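Local coordinates for protein Pcdhgb2 (Mus musculus, PDB 5SZR) that probably acts as a calcium-dependent cell-adhesion protein of neurons, of which this chain is the extracellular part made of cadherin domains 3 to 6, at residues V112-D122 against V199-D210; F72-V82 against C94-D105. All coordinates share one frame; numbering follows the deposited sequence.

Contact 1. Residues V112-D122 against V199-D210; sequences VTSVFTPLPED and VIITLHISDVND. With CA (calcium ion), chain N; CA (calcium ion), chain M; CA (calcium ion), chain O.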
loop_
_atom_site.group_PDB
_atom_site.type_symbol
_atom_site.label_atom_id
_atom_site.label_comp_id
_atom_site.label_asym_id
_atom_site.label_seq_id
_atom_site.Cartn_x
_atom_site.Cartn_y
_atom_site.Cartn_z
ATOM N N VAL A 112 27.392 2.377 -17.599
ATOM C CA VAL A 112 25.935 2.256 -17.595
ATOM C C VAL A 112 25.340 3.577 -18.064
ATOM O O VAL A 112 25.633 4.632 -17.489
ATOM C CB VAL A 112 25.407 1.891 -16.200
ATOM C CG1 VAL A 112 23.901 1.728 -16.230
ATOM C CG2 VAL A 112 26.086 0.630 -15.679
ATOM N N THR A 113 24.501 3.524 -19.096
ATOM C CA THR A 113 23.814 4.705 -19.602
ATOM C C THR A 113 22.341 4.388 -19.814
ATOM O O THR A 113 21.924 3.226 -19.813
ATOM C CB THR A 113 24.423 5.214 -20.918
ATOM O OG1 THR A 113 24.329 4.196 -21.920
ATOM C CG2 THR A 113 25.876 5.615 -20.727
ATOM N N SER A 114 21.558 5.454 -19.995
ATOM C CA SER A 114 20.135 5.375 -20.328
ATOM C C SER A 114 19.371 4.483 -19.353
ATOM O O SER A 114 18.604 3.601 -19.745
ATOM C CB SER A 114 19.934 4.900 -21.768
ATOM O OG SER A 114 20.316 5.909 -22.685
ATOM N N VAL A 115 19.583 4.719 -18.060
ATOM C CA VAL A 115 18.781 4.036 -17.054
ATOM C C VAL A 115 17.364 4.600 -17.070
ATOM O O VAL A 115 17.162 5.818 -16.985
ATOM C CB VAL A 115 19.423 4.170 -15.667
ATOM C CG1 VAL A 115 18.572 3.457 -14.620
ATOM C CG2 VAL A 115 20.834 3.615 -15.692
ATOM N N PHE A 116 16.380 3.712 -17.202
ATOM C CA PHE A 116 14.956 4.060 -17.195
ATOM C C PHE A 116 14.580 4.537 -15.794
ATOM O O PHE A 116 14.349 3.729 -14.894
ATOM C CB PHE A 116 14.140 2.840 -17.616
ATOM C CG PHE A 116 12.811 3.156 -18.269
ATOM C CD1 PHE A 116 12.110 4.312 -17.969
ATOM C CD2 PHE A 116 12.256 2.266 -19.183
ATOM C CE1 PHE A 116 10.880 4.573 -18.576
ATOM C CE2 PHE A 116 11.027 2.522 -19.784
ATOM C CZ PHE A 116 10.344 3.676 -19.483
ATOM N N THR A 117 14.526 5.853 -15.597
ATOM C CA THR A 117 14.320 6.433 -14.268
ATOM C C THR A 117 13.215 7.499 -14.233
ATOM O O THR A 117 13.367 8.568 -14.821
ATOM C CB THR A 117 15.624 7.085 -13.737
ATOM O OG1 THR A 117 16.618 6.080 -13.508
ATOM C CG2 THR A 117 15.360 7.843 -12.437
ATOM N N PRO A 118 12.098 7.222 -13.540
ATOM C CA PRO A 118 11.758 5.955 -12.890
ATOM C C PRO A 118 11.226 4.935 -13.886
ATOM O O PRO A 118 10.952 5.282 -15.037
ATOM C CB PRO A 118 10.670 6.359 -11.895
ATOM C CG PRO A 118 9.999 7.510 -12.554
ATOM C CD PRO A 118 11.097 8.267 -13.249
ATOM N N LEU A 119 11.066 3.691 -13.430
ATOM C CA LEU A 119 10.636 2.595 -14.283
ATOM C C LEU A 119 9.175 2.280 -14.001
ATOM O O LEU A 119 8.860 1.800 -12.900
ATOM C CB LEU A 119 11.508 1.365 -14.033
ATOM C CG LEU A 119 11.273 0.119 -14.885
ATOM C CD1 LEU A 119 11.532 0.424 -16.344
ATOM C CD2 LEU A 119 12.159 -1.021 -14.415
ATOM N N PRO A 120 8.256 2.538 -14.936
ATOM C CA PRO A 120 6.833 2.260 -14.685
ATOM C C PRO A 120 6.581 0.805 -14.314
ATOM O O PRO A 120 7.126 -0.117 -14.925
ATOM C CB PRO A 120 6.166 2.615 -16.017
ATOM C CG PRO A 120 7.065 3.637 -16.620
ATOM C CD PRO A 120 8.461 3.283 -16.191
ATOM N N GLU A 121 5.727 0.609 -13.308
ATOM C CA GLU A 121 5.436 -0.731 -12.814
ATOM C C GLU A 121 4.683 -1.585 -13.826
ATOM O O GLU A 121 4.636 -2.808 -13.672
ATOM C CB GLU A 121 4.627 -0.646 -11.520
ATOM C CG GLU A 121 3.211 -0.138 -11.702
ATOM C CD GLU A 121 2.438 -0.132 -10.401
ATOM O OE1 GLU A 121 1.706 0.847 -10.148
ATOM O OE2 GLU A 121 2.575 -1.101 -9.626
ATOM N N ASP A 122 4.080 -0.977 -14.846
ATOM C CA ASP A 122 3.372 -1.728 -15.871
ATOM C C ASP A 122 4.222 -1.934 -17.122
ATOM O O ASP A 122 3.686 -2.289 -18.178
ATOM C CB ASP A 122 2.047 -1.038 -16.216
ATOM C CG ASP A 122 2.238 0.335 -16.840
ATOM O OD1 ASP A 122 1.302 0.813 -17.514
ATOM O OD2 ASP A 122 3.315 0.937 -16.660
ATOM N N VAL A 199 28.958 -2.589 -10.577
ATOM C CA VAL A 199 28.210 -1.342 -10.461
ATOM C C VAL A 199 26.799 -1.666 -9.987
ATOM O O VAL A 199 26.203 -2.666 -10.403
ATOM C CB VAL A 199 28.165 -0.556 -11.789
ATOM C CG1 VAL A 199 29.550 -0.040 -12.155
ATOM C CG2 VAL A 199 27.597 -1.417 -12.906
ATOM N N ILE A 200 26.265 -0.815 -9.118
ATOM C CA ILE A 200 24.934 -0.990 -8.552
ATOM C C ILE A 200 24.003 0.012 -9.218
ATOM O O ILE A 200 24.222 1.227 -9.132
ATOM C CB ILE A 200 24.943 -0.817 -7.026
ATOM C CG1 ILE A 200 25.896 -1.840 -6.400
ATOM C CG2 ILE A 200 23.536 -0.957 -6.468
ATOM C CD1 ILE A 200 26.089 -1.676 -4.918
ATOM N N ILE A 201 22.982 -0.497 -9.900
ATOM C CA ILE A 201 21.966 0.330 -10.537
ATOM C C ILE A 201 20.755 0.359 -9.619
ATOM O O ILE A 201 20.188 -0.692 -9.296
ATOM C CB ILE A 201 21.582 -0.208 -11.923
ATOM C CG1 ILE A 201 22.824 -0.385 -12.796
ATOM C CG2 ILE A 201 20.583 0.721 -12.593
ATOM C CD1 ILE A 201 22.517 -0.932 -14.165
ATOM N N THR A 202 20.363 1.558 -9.198
ATOM C CA THR A 202 19.176 1.740 -8.374
ATOM C C THR A 202 17.979 2.029 -9.268
ATOM O O THR A 202 18.037 2.916 -10.126
ATOM C CB THR A 202 19.377 2.877 -7.372
ATOM O OG1 THR A 202 20.356 2.488 -6.398
ATOM C CG2 THR A 202 18.068 3.208 -6.668
ATOM N N LEU A 203 16.901 1.276 -9.070
ATOM C CA LEU A 203 15.688 1.406 -9.867
ATOM C C LEU A 203 14.544 1.915 -9.003
ATOM O O LEU A 203 14.245 1.337 -7.950
ATOM C CB LEU A 203 15.308 0.070 -10.510
ATOM C CG LEU A 203 16.349 -0.459 -11.495
ATOM C CD1 LEU A 203 15.851 -1.727 -12.178
ATOM C CD2 LEU A 203 16.687 0.618 -12.511
ATOM N N HIS A 204 13.915 2.994 -9.450
ATOM C CA HIS A 204 12.720 3.534 -8.820
ATOM C C HIS A 204 11.515 3.117 -9.651
ATOM O O HIS A 204 11.442 3.434 -10.843
ATOM C CB HIS A 204 12.805 5.054 -8.708
ATOM C CG HIS A 204 13.782 5.527 -7.679
ATOM N ND1 HIS A 204 14.172 4.748 -6.611
ATOM C CD2 HIS A 204 14.449 6.699 -7.553
ATOM C CE1 HIS A 204 15.036 5.419 -5.872
ATOM N NE2 HIS A 204 15.222 6.605 -6.421
ATOM N N ILE A 205 10.587 2.396 -9.032
ATOM C CA ILE A 205 9.387 1.929 -9.715
ATOM C C ILE A 205 8.288 2.962 -9.505
ATOM O O ILE A 205 7.887 3.224 -8.365
ATOM C CB ILE A 205 8.949 0.550 -9.200
ATOM C CG1 ILE A 205 10.096 -0.461 -9.304
ATOM C CG2 ILE A 205 7.731 0.066 -9.968
ATOM C CD1 ILE A 205 10.515 -0.777 -10.724
ATOM N N SER A 206 7.808 3.556 -10.596
ATOM C CA SER A 206 6.777 4.581 -10.513
ATOM C C SER A 206 5.382 3.950 -10.520
ATOM O O SER A 206 5.181 2.822 -10.980
ATOM C CB SER A 206 6.915 5.584 -11.662
ATOM O OG SER A 206 6.823 4.938 -12.916
ATOM N N ASP A 207 4.414 4.702 -10.006
ATOM C CA ASP A 207 3.083 4.168 -9.742
ATOM C C ASP A 207 2.174 4.269 -10.960
ATOM O O ASP A 207 2.255 5.218 -11.745
ATOM C CB ASP A 207 2.435 4.894 -8.560
ATOM C CG ASP A 207 1.070 4.320 -8.195
ATOM O OD1 ASP A 207 1.006 3.128 -7.824
ATOM O OD2 ASP A 207 0.066 5.062 -8.268
ATOM N N VAL A 208 1.307 3.272 -11.101
ATOM C CA VAL A 208 0.214 3.246 -12.062
ATOM C C VAL A 208 -1.069 2.997 -11.275
ATOM O O VAL A 208 -1.048 2.362 -10.216
ATOM C CB VAL A 208 0.448 2.163 -13.144
ATOM C CG1 VAL A 208 -0.780 1.954 -14.012
ATOM C CG2 VAL A 208 1.641 2.539 -14.011
ATOM N N ASN A 209 -2.186 3.533 -11.769
ATOM C CA ASN A 209 -3.473 3.336 -11.104
ATOM C C ASN A 209 -3.997 1.948 -11.462
ATOM O O ASN A 209 -4.844 1.771 -12.341
ATOM C CB ASN A 209 -4.468 4.422 -11.493
ATOM C CG ASN A 209 -5.746 4.356 -10.673
ATOM O OD1 ASN A 209 -5.748 3.851 -9.551
ATOM N ND2 ASN A 209 -6.841 4.865 -11.231
ATOM N N ASP A 210 -3.487 0.940 -10.752
ATOM C CA ASP A 210 -3.914 -0.438 -10.975
ATOM C C ASP A 210 -4.585 -1.048 -9.748
ATOM O O ASP A 210 -4.723 -2.270 -9.669
ATOM C CB ASP A 210 -2.732 -1.300 -11.426
ATOM C CG ASP A 210 -1.536 -1.205 -10.485
ATOM O OD1 ASP A 210 -1.462 -0.237 -9.696
ATOM O OD2 ASP A 210 -0.665 -2.102 -10.542
HETATM CA CA CA N . -0.188 1.188 -8.320
HETATM CA CA CA M . 0.819 -2.588 -8.824
HETATM CA CA CA O . -6.192 3.484 -7.216
HETATM O O HOH W 1 -1.041 -3.836 -7.690
HETATM O O HOH W 2 1.293 -4.505 -10.174
#

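Contact 2. Residues F72-V82 against C94-D105; sequences FETAKSYTLNV and CSIQVKILDEND. With CA (calcium ion), chain K; CA (calcium ion), chain J; CA (calcium ion), chain L.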
loop_
_atom_site.group_PDB
_atom_site.type_symbol
_atom_site.label_atom_id
_atom_site.label_comp_id
_atom_site.label_asym_id
_atom_site.label_seq_id
_atom_site.Cartn_x
_atom_site.Cartn_y
_atom_site.Cartn_z
ATOM N N PHE A 72 52.930 -2.651 -20.262
ATOM C CA PHE A 72 52.579 -3.119 -21.601
ATOM C C PHE A 72 51.570 -2.197 -22.271
ATOM O O PHE A 72 51.589 -2.040 -23.496
ATOM C CB PHE A 72 52.034 -4.542 -21.514
ATOM C CG PHE A 72 51.589 -5.111 -22.834
ATOM C CD1 PHE A 72 52.489 -5.775 -23.653
ATOM C CD2 PHE A 72 50.267 -5.008 -23.244
ATOM C CE1 PHE A 72 52.083 -6.309 -24.859
ATOM C CE2 PHE A 72 49.858 -5.540 -24.453
ATOM C CZ PHE A 72 50.766 -6.194 -25.262
ATOM N N GLU A 73 50.686 -1.580 -21.489
ATOM C CA GLU A 73 49.680 -0.697 -22.062
ATOM C C GLU A 73 50.291 0.589 -22.607
ATOM O O GLU A 73 49.665 1.248 -23.446
ATOM C CB GLU A 73 48.605 -0.383 -21.013
ATOM C CG GLU A 73 47.579 -1.504 -20.787
ATOM C CD GLU A 73 48.199 -2.817 -20.308
ATOM O OE1 GLU A 73 49.018 -2.791 -19.366
ATOM O OE2 GLU A 73 47.864 -3.879 -20.878
ATOM N N THR A 74 51.492 0.957 -22.157
ATOM C CA THR A 74 52.191 2.146 -22.628
ATOM C C THR A 74 53.201 1.838 -23.731
ATOM O O THR A 74 53.298 2.588 -24.708
ATOM C CB THR A 74 52.914 2.830 -21.462
ATOM O OG1 THR A 74 51.978 3.128 -20.424
ATOM C CG2 THR A 74 53.571 4.124 -21.921
ATOM N N ALA A 75 53.955 0.750 -23.600
ATOM C CA ALA A 75 54.923 0.372 -24.622
ATOM C C ALA A 75 55.033 -1.143 -24.659
ATOM O O ALA A 75 55.301 -1.773 -23.631
ATOM C CB ALA A 75 56.291 1.006 -24.351
ATOM N N LYS A 76 54.827 -1.721 -25.842
ATOM C CA LYS A 76 54.907 -3.163 -26.018
ATOM C C LYS A 76 56.304 -3.655 -26.384
ATOM O O LYS A 76 56.553 -4.864 -26.306
ATOM C CB LYS A 76 53.916 -3.620 -27.092
ATOM C CG LYS A 76 52.471 -3.327 -26.757
ATOM C CD LYS A 76 51.546 -3.810 -27.859
ATOM C CE LYS A 76 50.141 -3.292 -27.663
ATOM N NZ LYS A 76 49.326 -3.471 -28.895
ATOM N N SER A 77 57.216 -2.767 -26.774
ATOM C CA SER A 77 58.537 -3.210 -27.204
ATOM C C SER A 77 59.521 -2.052 -27.128
ATOM O O SER A 77 59.141 -0.880 -27.193
ATOM C CB SER A 77 58.504 -3.785 -28.625
ATOM O OG SER A 77 58.129 -2.796 -29.566
ATOM N N TYR A 78 60.798 -2.404 -26.992
ATOM C CA TYR A 78 61.891 -1.444 -26.968
ATOM C C TYR A 78 63.013 -1.919 -27.879
ATOM O O TYR A 78 63.337 -3.111 -27.915
ATOM C CB TYR A 78 62.444 -1.243 -25.552
ATOM C CG TYR A 78 61.452 -0.682 -24.556
ATOM C CD1 TYR A 78 61.281 0.687 -24.412
ATOM C CD2 TYR A 78 60.705 -1.526 -23.742
ATOM C CE1 TYR A 78 60.373 1.202 -23.493
ATOM C CE2 TYR A 78 59.805 -1.025 -22.823
ATOM C CZ TYR A 78 59.642 0.339 -22.704
ATOM O OH TYR A 78 58.751 0.841 -21.788
ATOM N N THR A 79 63.610 -0.975 -28.604
ATOM C CA THR A 79 64.745 -1.232 -29.480
ATOM C C THR A 79 65.980 -0.577 -28.874
ATOM O O THR A 79 66.027 0.649 -28.722
ATOM C CB THR A 79 64.485 -0.700 -30.889
ATOM O OG1 THR A 79 63.538 -1.544 -31.554
ATOM C CG2 THR A 79 65.771 -0.668 -31.696
ATOM N N LEU A 80 66.970 -1.393 -28.530
ATOM C CA LEU A 80 68.187 -0.935 -27.875
ATOM C C LEU A 80 69.368 -1.150 -28.815
ATOM O O LEU A 80 69.656 -2.286 -29.208
ATOM C CB LEU A 80 68.411 -1.671 -26.553
ATOM C CG LEU A 80 67.635 -1.221 -25.310
ATOM C CD1 LEU A 80 66.141 -1.487 -25.442
ATOM C CD2 LEU A 80 68.191 -1.895 -24.057
ATOM N N ASN A 81 70.040 -0.064 -29.178
ATOM C CA ASN A 81 71.265 -0.123 -29.964
ATOM C C ASN A 81 72.428 0.223 -29.046
ATOM O O ASN A 81 72.421 1.282 -28.408
ATOM C CB ASN A 81 71.205 0.836 -31.151
ATOM C CG ASN A 81 69.984 0.611 -32.017
ATOM O OD1 ASN A 81 69.678 -0.517 -32.404
ATOM N ND2 ASN A 81 69.270 1.690 -32.321
ATOM N N VAL A 82 73.411 -0.670 -28.971
ATOM C CA VAL A 82 74.570 -0.502 -28.103
ATOM C C VAL A 82 75.814 -0.354 -28.967
ATOM O O VAL A 82 75.996 -1.084 -29.949
ATOM C CB VAL A 82 74.718 -1.677 -27.117
ATOM C CG1 VAL A 82 76.008 -1.555 -26.324
ATOM C CG2 VAL A 82 73.523 -1.724 -26.172
ATOM N N CYS A 94 75.587 -3.439 -31.832
ATOM C CA CYS A 94 74.623 -4.526 -31.838
ATOM C C CYS A 94 73.287 -3.985 -31.348
ATOM O O CYS A 94 73.221 -2.930 -30.710
ATOM C CB CYS A 94 75.077 -5.703 -30.970
ATOM S SG CYS A 94 74.843 -5.450 -29.202
ATOM N N SER A 95 72.219 -4.716 -31.654
ATOM C CA SER A 95 70.872 -4.310 -31.282
ATOM C C SER A 95 70.215 -5.376 -30.417
ATOM O O SER A 95 70.486 -6.574 -30.559
ATOM C CB SER A 95 70.002 -4.037 -32.515
ATOM O OG SER A 95 70.358 -2.809 -33.123
ATOM N N ILE A 96 69.351 -4.924 -29.513
ATOM C CA ILE A 96 68.639 -5.791 -28.584
ATOM C C ILE A 96 67.170 -5.401 -28.639
ATOM O O ILE A 96 66.795 -4.318 -28.176
ATOM C CB ILE A 96 69.180 -5.675 -27.156
ATOM C CG1 ILE A 96 70.659 -6.055 -27.132
ATOM C CG2 ILE A 96 68.377 -6.556 -26.207
ATOM C CD1 ILE A 96 71.419 -5.408 -26.026
ATOM N N GLN A 97 66.344 -6.272 -29.207
ATOM C CA GLN A 97 64.915 -6.015 -29.343
ATOM C C GLN A 97 64.203 -6.615 -28.138
ATOM O O GLN A 97 64.159 -7.841 -27.980
ATOM C CB GLN A 97 64.391 -6.588 -30.653
ATOM C CG GLN A 97 64.950 -5.869 -31.859
ATOM C CD GLN A 97 64.407 -6.398 -33.159
ATOM O OE1 GLN A 97 63.193 -6.445 -33.367
ATOM N NE2 GLN A 97 65.304 -6.799 -34.049
ATOM N N VAL A 98 63.661 -5.750 -27.286
ATOM C CA VAL A 98 63.051 -6.151 -26.025
ATOM C C VAL A 98 61.546 -6.211 -26.221
ATOM O O VAL A 98 60.902 -5.191 -26.504
ATOM C CB VAL A 98 63.423 -5.186 -24.889
ATOM C CG1 VAL A 98 62.720 -5.590 -23.604
ATOM C CG2 VAL A 98 64.933 -5.160 -24.690
ATOM N N LYS A 99 60.986 -7.405 -26.072
ATOM C CA LYS A 99 59.553 -7.628 -26.194
ATOM C C LYS A 99 58.935 -7.639 -24.802
ATOM O O LYS A 99 59.477 -8.257 -23.880
ATOM C CB LYS A 99 59.279 -8.941 -26.924
ATOM C CG LYS A 99 57.833 -9.371 -26.918
ATOM C CD LYS A 99 57.653 -10.676 -27.679
ATOM C CE LYS A 99 56.215 -11.166 -27.588
ATOM N NZ LYS A 99 56.006 -12.448 -28.316
ATOM N N ILE A 100 57.819 -6.935 -24.643
ATOM C CA ILE A 100 57.120 -6.858 -23.367
ATOM C C ILE A 100 55.922 -7.791 -23.419
ATOM O O ILE A 100 55.244 -7.897 -24.450
ATOM C CB ILE A 100 56.694 -5.412 -23.051
ATOM C CG1 ILE A 100 57.895 -4.472 -23.157
ATOM C CG2 ILE A 100 56.065 -5.320 -21.661
ATOM C CD1 ILE A 100 59.059 -4.860 -22.266
ATOM N N LEU A 101 55.671 -8.486 -22.314
ATOM C CA LEU A 101 54.557 -9.417 -22.211
ATOM C C LEU A 101 53.425 -8.795 -21.407
ATOM O O LEU A 101 53.655 -8.153 -20.378
ATOM C CB LEU A 101 55.002 -10.731 -21.567
ATOM C CG LEU A 101 55.976 -11.537 -22.427
ATOM C CD1 LEU A 101 56.427 -12.794 -21.704
ATOM C CD2 LEU A 101 55.334 -11.875 -23.763
ATOM N N ASP A 102 52.201 -8.990 -21.884
ATOM C CA ASP A 102 51.030 -8.423 -21.234
ATOM C C ASP A 102 50.652 -9.243 -20.007
ATOM O O ASP A 102 50.501 -10.465 -20.090
ATOM C CB ASP A 102 49.857 -8.370 -22.212
ATOM C CG ASP A 102 48.535 -8.083 -21.524
ATOM O OD1 ASP A 102 48.494 -7.186 -20.657
ATOM O OD2 ASP A 102 47.541 -8.767 -21.848
ATOM N N GLU A 103 50.497 -8.565 -18.873
ATOM C CA GLU A 103 49.950 -9.149 -17.660
ATOM C C GLU A 103 48.578 -8.550 -17.384
ATOM O O GLU A 103 48.250 -7.450 -17.838
ATOM C CB GLU A 103 50.866 -8.910 -16.455
ATOM C CG GLU A 103 52.287 -9.442 -16.617
ATOM C CD GLU A 103 52.351 -10.958 -16.614
ATOM O OE1 GLU A 103 53.114 -11.526 -17.429
ATOM O OE2 GLU A 103 51.635 -11.578 -15.797
ATOM N N ASN A 104 47.777 -9.292 -16.626
ATOM C CA ASN A 104 46.432 -8.865 -16.250
ATOM C C ASN A 104 46.551 -7.911 -15.068
ATOM O O ASN A 104 46.482 -8.314 -13.907
ATOM C CB ASN A 104 45.567 -10.073 -15.918
ATOM C CG ASN A 104 44.107 -9.718 -15.742
ATOM O OD1 ASN A 104 43.681 -8.605 -16.048
ATOM N ND2 ASN A 104 43.326 -10.673 -15.253
ATOM N N ASP A 105 46.739 -6.623 -15.365
ATOM C CA ASP A 105 46.846 -5.613 -14.321
ATOM C C ASP A 105 45.872 -4.453 -14.510
ATOM O O ASP A 105 46.008 -3.433 -13.826
ATOM C CB ASP A 105 48.284 -5.085 -14.217
ATOM C CG ASP A 105 48.782 -4.458 -15.509
ATOM O OD1 ASP A 105 48.172 -4.692 -16.571
ATOM O OD2 ASP A 105 49.799 -3.737 -15.463
HETATM CA CA CA K . 48.386 -5.224 -18.902
HETATM CA CA CA J . 50.083 -2.315 -17.314
HETATM CA CA CA L . 42.070 -7.152 -17.319
HETATM O O HOH W 3 48.298 -0.385 -16.533
HETATM O O HOH W 4 51.451 -1.576 -15.591
#

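Contact 1. Residues V112-D122 against V199-D210
Glu121 meets the 199-210 segment through its carboxylate: OE1 accepts the backbone N-H of Val208 (N to OE1 2.6 Å) through its anti lone pair, on the side away from OE2. This is the cadherin calcium motif at the membrane-proximal end of a seven-strand Greek-key domain, where the glutamate directly after strand 119-120 faces the linker that follows the last strand. The two oxygens serve different ions. OE1 joins Asp207 OD1, the carbonyl O of Val208 and Asp210 OD1 on one calcium ion, while OE2 and Asp210 OD2 share the second with two waters. The Asp207 carboxylate is also held by Asn247 of the next domain. Asp210 approaches from the opposite direction, its carboxylate plane turned 72° from that of Glu121, and each acid gives one oxygen to each ion. Glu176 completes both sites, with Asp243 on the first and Asp174 on the second. Glu121 gets there with CG lodged between its backbone N and carbonyl carbon (chi1 69°) and the chain extended beyond, its CB resting 3.5 Å from Ile205 CG2.

A short parallel ladder positions the glutamate. Leu119 N donates to His204 O at 2.6 Å, nearly straight; Leu119 O accepts from Ser206 N, and Glu121 N closes the run on Ser206 O at 3.3 Å. Leu119 and Ile205 lie side by side on the buried face, CD2 to CD1 4.0 Å. Farther back, before the cis peptide bond that precedes Pro118, Val115 CG1 touches both Ile201 CG2 and Leu203 CD2, and Val112 meets Ile201 tip to tip, CG1 to CD1 at 3.6 Å.

Contact 2. Residues F72-V82 against C94-D105
An antiparallel hairpin pairing, prolonged at one end into a calcium site, joins 72-82 to 94-105 in the middle of a four-strand sheet, with strands 9-15 and 41-44 at its edges. The axes of 77-82 and 94-101 approach to 4.6 Å, their directions 162° apart, and Tyr78-Val98, Leu80-Ile96 and Val82-Cys94 are hydrogen-bonded pairs. Their side chains share the inner face, where Leu80 CD1 crosses to Val98 CG2 at 3.9 Å and Ile100 CD1 reaches the edge of the Tyr78 ring.

Beyond the last ladder bond, Ile100 N to Lys76 O, come two calcium-binding elements: Asp71-Phe72-Glu73, corresponding to the cadherin DRE motif, and the linker from Asp102 to Cys106, corresponding to DXNDN. Phe72 is clamped there: Asp102 CB stands 3.5 Å from the ring centroid, 11° off its normal, a CH-pi contact, and Lys76 CG lies over the opposite face toward the rim. Asp102 OD1 and Glu73 bind the same calcium ion. Glu73, bent at chi2 (60°), chelates it with both oxygens, OE2 at 2.5 Å, and lends OE1 also to a second ion at 2.4 Å. Asp105 bridges the same two ions, OD1 to the first and OD2 to the second.

How the contacts relate
Contacts 1 and 2 sit in successive cadherin domains, in series along the chain, with centres 49 Å apart and nearest atoms about 17 Å apart; they do not touch. Each ends at a different three-calcium junction; both supply the linker ligands of equivalent sites and differ in which glutamate they bring. Contact 1 brings Glu121, directly after strand 119-120, and contact 2 Glu73, from the segment leading into the hairpin. Glu16 plays the part of Glu121 at the junction of contact 2, and Glu176 that of Glu73 at contact 1. Asp207 and Asp210 match Asp102 and Asp105, and Asn209 and Asn104 each reach the third ion. Asp138 and Asp243, from the following domains, complete the central sites.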